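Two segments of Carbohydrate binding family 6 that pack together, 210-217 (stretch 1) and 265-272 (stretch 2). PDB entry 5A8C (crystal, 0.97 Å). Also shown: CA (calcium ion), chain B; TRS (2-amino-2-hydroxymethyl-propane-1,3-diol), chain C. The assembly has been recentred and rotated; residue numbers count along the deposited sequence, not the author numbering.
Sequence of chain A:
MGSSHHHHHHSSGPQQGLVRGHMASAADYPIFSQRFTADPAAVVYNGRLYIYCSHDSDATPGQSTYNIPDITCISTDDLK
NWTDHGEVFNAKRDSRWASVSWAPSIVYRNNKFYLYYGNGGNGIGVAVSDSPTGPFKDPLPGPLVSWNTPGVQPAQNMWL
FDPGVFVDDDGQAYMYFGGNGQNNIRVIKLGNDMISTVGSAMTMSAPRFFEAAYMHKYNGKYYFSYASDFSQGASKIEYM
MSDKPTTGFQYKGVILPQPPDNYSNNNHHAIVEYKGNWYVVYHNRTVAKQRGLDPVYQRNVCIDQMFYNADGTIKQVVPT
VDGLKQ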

# COMPACT_ATOMS: atom_id res chain seq x y z
N PHE A 210 7.41 -3.05 -10.50
CA PHE A 210 6.25 -3.85 -10.85
C PHE A 210 4.96 -3.28 -10.29
O PHE A 210 3.98 -3.13 -11.02
CB PHE A 210 6.47 -5.32 -10.41
CG PHE A 210 5.53 -6.31 -10.96
CD1 PHE A 210 5.51 -6.63 -12.32
CD2 PHE A 210 4.68 -7.02 -10.11
CE1 PHE A 210 4.68 -7.63 -12.82
CE2 PHE A 210 3.80 -8.00 -10.60
CZ PHE A 210 3.84 -8.31 -11.94
N GLU A 211 4.92 -3.04 -8.98
CA GLU A 211 3.69 -2.46 -8.41
C GLU A 211 4.04 -1.94 -6.99
O GLU A 211 5.22 -1.92 -6.62
CB GLU A 211 2.51 -3.46 -8.45
CG GLU A 211 2.83 -4.67 -7.66
CD GLU A 211 1.94 -5.95 -7.97
OE1 GLU A 211 0.83 -5.91 -8.59
OE2 GLU A 211 2.35 -6.97 -7.36
N ALA A 212 3.03 -1.48 -6.26
CA ALA A 212 3.22 -1.18 -4.83
C ALA A 212 4.08 0.04 -4.53
O ALA A 212 4.70 0.09 -3.46
CB ALA A 212 3.66 -2.40 -4.01
N ALA A 213 4.08 1.05 -5.39
CA ALA A 213 4.85 2.27 -5.10
C ALA A 213 4.52 2.82 -3.70
O ALA A 213 3.36 2.95 -3.31
CB ALA A 213 4.55 3.34 -6.14
N TYR A 214 5.57 3.29 -3.02
CA TYR A 214 5.41 3.76 -1.64
C TYR A 214 6.47 4.80 -1.36
O TYR A 214 7.63 4.64 -1.78
CB TYR A 214 5.51 2.59 -0.65
CG TYR A 214 5.03 2.90 0.73
CD1 TYR A 214 3.71 2.75 1.06
CD2 TYR A 214 5.90 3.40 1.67
CE1 TYR A 214 3.27 3.03 2.37
CE2 TYR A 214 5.47 3.71 2.97
CZ TYR A 214 4.15 3.55 3.26
OH TYR A 214 3.71 3.82 4.56
N MET A 215 6.11 5.86 -0.66
CA MET A 215 7.04 6.90 -0.26
C MET A 215 6.97 7.16 1.23
O MET A 215 5.86 7.30 1.78
CB MET A 215 6.71 8.19 -1.02
CG MET A 215 7.53 9.42 -0.65
SD MET A 215 9.31 9.22 -0.73
CE MET A 215 9.52 8.70 -2.44
N HIS A 216 8.13 7.31 1.85
CA HIS A 216 8.22 7.84 3.23
C HIS A 216 9.49 8.62 3.34
O HIS A 216 10.42 8.47 2.53
CB HIS A 216 8.07 6.77 4.31
CG HIS A 216 9.31 6.00 4.58
ND1 HIS A 216 9.75 4.92 3.83
CD2 HIS A 216 10.21 6.19 5.59
CE1 HIS A 216 10.87 4.49 4.39
NE2 HIS A 216 11.18 5.24 5.43
N LYS A 217 9.56 9.48 4.34
CA LYS A 217 10.71 10.34 4.56
C LYS A 217 11.26 10.08 5.94
O LYS A 217 10.51 9.88 6.89
CB LYS A 217 10.34 11.83 4.38
CG LYS A 217 11.49 12.81 4.32
CD LYS A 217 10.99 14.22 4.08
CE LYS A 217 12.11 15.20 3.82
NZ LYS A 217 11.59 16.57 3.56
N ASN A 265 4.49 -15.74 -4.99
CA ASN A 265 3.49 -14.84 -5.56
C ASN A 265 3.73 -13.39 -5.13
O ASN A 265 4.82 -13.04 -4.71
CB ASN A 265 2.09 -15.38 -5.27
CG ASN A 265 1.10 -15.05 -6.40
OD1 ASN A 265 0.79 -13.85 -6.71
ND2 ASN A 265 0.56 -16.06 -7.00
N ASN A 266 2.72 -12.54 -5.28
CA ASN A 266 2.94 -11.14 -5.07
C ASN A 266 3.26 -10.78 -3.63
O ASN A 266 2.98 -11.50 -2.66
CB ASN A 266 1.82 -10.29 -5.67
CG ASN A 266 0.44 -10.68 -5.20
OD1 ASN A 266 0.25 -11.13 -4.05
ND2 ASN A 266 -0.53 -10.57 -6.10
N ASN A 267 3.88 -9.60 -3.51
CA ASN A 267 4.53 -9.11 -2.29
C ASN A 267 4.20 -7.62 -2.20
O ASN A 267 4.43 -6.93 -3.21
CB ASN A 267 6.04 -9.39 -2.44
CG ASN A 267 6.87 -9.35 -1.18
OD1 ASN A 267 6.42 -9.00 -0.09
ND2 ASN A 267 8.14 -9.75 -1.34
N HIS A 268 3.60 -7.13 -1.12
CA HIS A 268 3.13 -5.75 -1.07
C HIS A 268 3.22 -5.25 0.35
O HIS A 268 2.87 -5.95 1.29
CB HIS A 268 1.68 -5.69 -1.53
CG HIS A 268 1.19 -4.31 -1.93
ND1 HIS A 268 0.76 -4.06 -3.22
CD2 HIS A 268 1.03 -3.15 -1.25
CE1 HIS A 268 0.38 -2.77 -3.26
NE2 HIS A 268 0.55 -2.19 -2.11
N HIS A 269 3.72 -4.05 0.53
CA HIS A 269 4.10 -3.55 1.85
C HIS A 269 3.70 -2.11 2.12
O HIS A 269 3.37 -1.31 1.20
CB HIS A 269 5.68 -3.59 1.86
CG HIS A 269 6.25 -2.51 0.99
ND1 HIS A 269 5.91 -2.38 -0.34
CD2 HIS A 269 6.92 -1.38 1.35
CE1 HIS A 269 6.40 -1.22 -0.76
NE2 HIS A 269 7.07 -0.61 0.23
N ALA A 270 3.91 -1.73 3.38
CA ALA A 270 3.95 -0.32 3.79
C ALA A 270 5.01 -0.24 4.90
O ALA A 270 5.24 -1.18 5.63
CB ALA A 270 2.63 0.23 4.24
N ILE A 271 5.59 0.96 5.05
CA ILE A 271 6.57 1.27 6.11
C ILE A 271 6.00 2.35 7.01
O ILE A 271 5.54 3.37 6.50
CB ILE A 271 7.90 1.73 5.45
CG1 ILE A 271 8.49 0.62 4.60
CG2 ILE A 271 8.86 2.22 6.51
CD1 ILE A 271 9.62 0.98 3.69
N VAL A 272 6.05 2.12 8.32
CA VAL A 272 5.40 3.04 9.22
C VAL A 272 6.19 3.09 10.53
O VAL A 272 6.70 2.09 11.02
CB VAL A 272 3.90 2.61 9.48
CG1 VAL A 272 3.80 1.25 10.19
CG2 VAL A 272 3.12 3.66 10.23
CA CA B . 0.42 0.19 -1.38
C TRS C . -2.31 -5.88 -6.44
C1 TRS C . -2.57 -5.15 -7.75
C2 TRS C . -1.61 -4.96 -5.46
C3 TRS C . -3.64 -6.44 -5.85
N TRS C . -1.40 -7.05 -6.71
O1 TRS C . -3.35 -3.99 -7.48
O2 TRS C . -0.25 -4.73 -5.85
O3 TRS C . -3.45 -7.28 -4.75
O HOH W 1 4.47 -8.54 -6.22
O HOH W 2 2.15 -6.42 -4.71
O HOH W 3 0.69 -9.20 -8.47
O HOH W 4 2.87 -0.12 -1.26
O HOH W 5 1.36 1.21 -3.39
O HOH W 6 0.98 -0.07 0.92
O HOH W 7 -1.36 0.96 -2.92
O HOH W 8 -1.63 -0.72 -0.43
O HOH W 9 0.29 2.46 -0.68

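The two stretches run side by side in nearly the same direction, their strands 212-217 and 270-272 only 14° from parallel but 7.7 Å apart at closest approach. That spacing is too wide for a backbone ladder, and no main-chain to main-chain hydrogen bond crosses the gap. Side chains and water fill it instead. The register is A212 against H268, Y214 against A270 and H216 against I271, and in stretch 1 these alternate residues all send CA-to-CB toward the partner, while A213 between them points away.

Y214 covers the most surface. Its chi1 is t, and the ring extends along the backbone of stretch 2. A270 CA sits over one face, 4.0 Å from the ring centroid, and the methyl closes in as well, with Y214 CE1 3.4 Å from A270 CB. The ring thus lies against the backbone of A270 as well as its methyl. At the far end of the ring, Y214 OH donates a hydrogen bond to I271 O at 2.7 Å, the clear direct hydrogen bond between the stretches. Tyrosine thus does two jobs at once: its ring supplies apolar contact, and its hydroxyl satisfies a carbonyl of the neighbouring strand. The H269 ring approaches the near end obliquely, its NE2 3.7 Å from Y214 CB.

I271 comes next in area. Its side chain bridges two aromatic residues, since I271 CB lies 4.0 Å from Y214 CE2 and I271 CG2 lies 3.7 Å from H216 CE1. The methyl stands over the face of the H216 imidazole, 3.9 Å from its centroid, so the contact is CH-pi, and H216 NE2 is hydrogen-bonded elsewhere in the structure.

A212 repeats this logic with the roles exchanged. Here stretch 1 provides the methyl, and A212 CB sits 3.4 Å from the centroid of the H268 ring, only 14° off its normal. With its face covered, H268 does its polar work in the ring plane: NE2 binds the calcium ion at 2.5 Å, and ND1 donates to TRS O2 at 2.9 Å, a molecule probably left from crystallisation. A212 O meets H269 CE1 at 3.4 Å, near the plane of that ring, while H269 ND1 is buried without a polar partner, a small cost of the packing.

Water completes the polar side. Water 4, itself a calcium ligand, donates to A212 O at 2.9 Å and to H269 O at 2.8 Å, tying the two backbones together beside the metal. The buried carboxylate of E211 makes no direct hydrogen bond to stretch 2; E211 OE2 instead accepts from water 1 at 2.9 Å, and that water accepts from N267 N at 3.0 Å. Water 3 makes the same kind of link, 3.0 Å from E211 OE2 and 3.0 Å from N266 ND2. The rule is economical: aliphatic carbons cover the faces of Y214, H216 and H268, while most of the polar links run through ring-edge atoms, the tyrosine hydroxyl or ordered water.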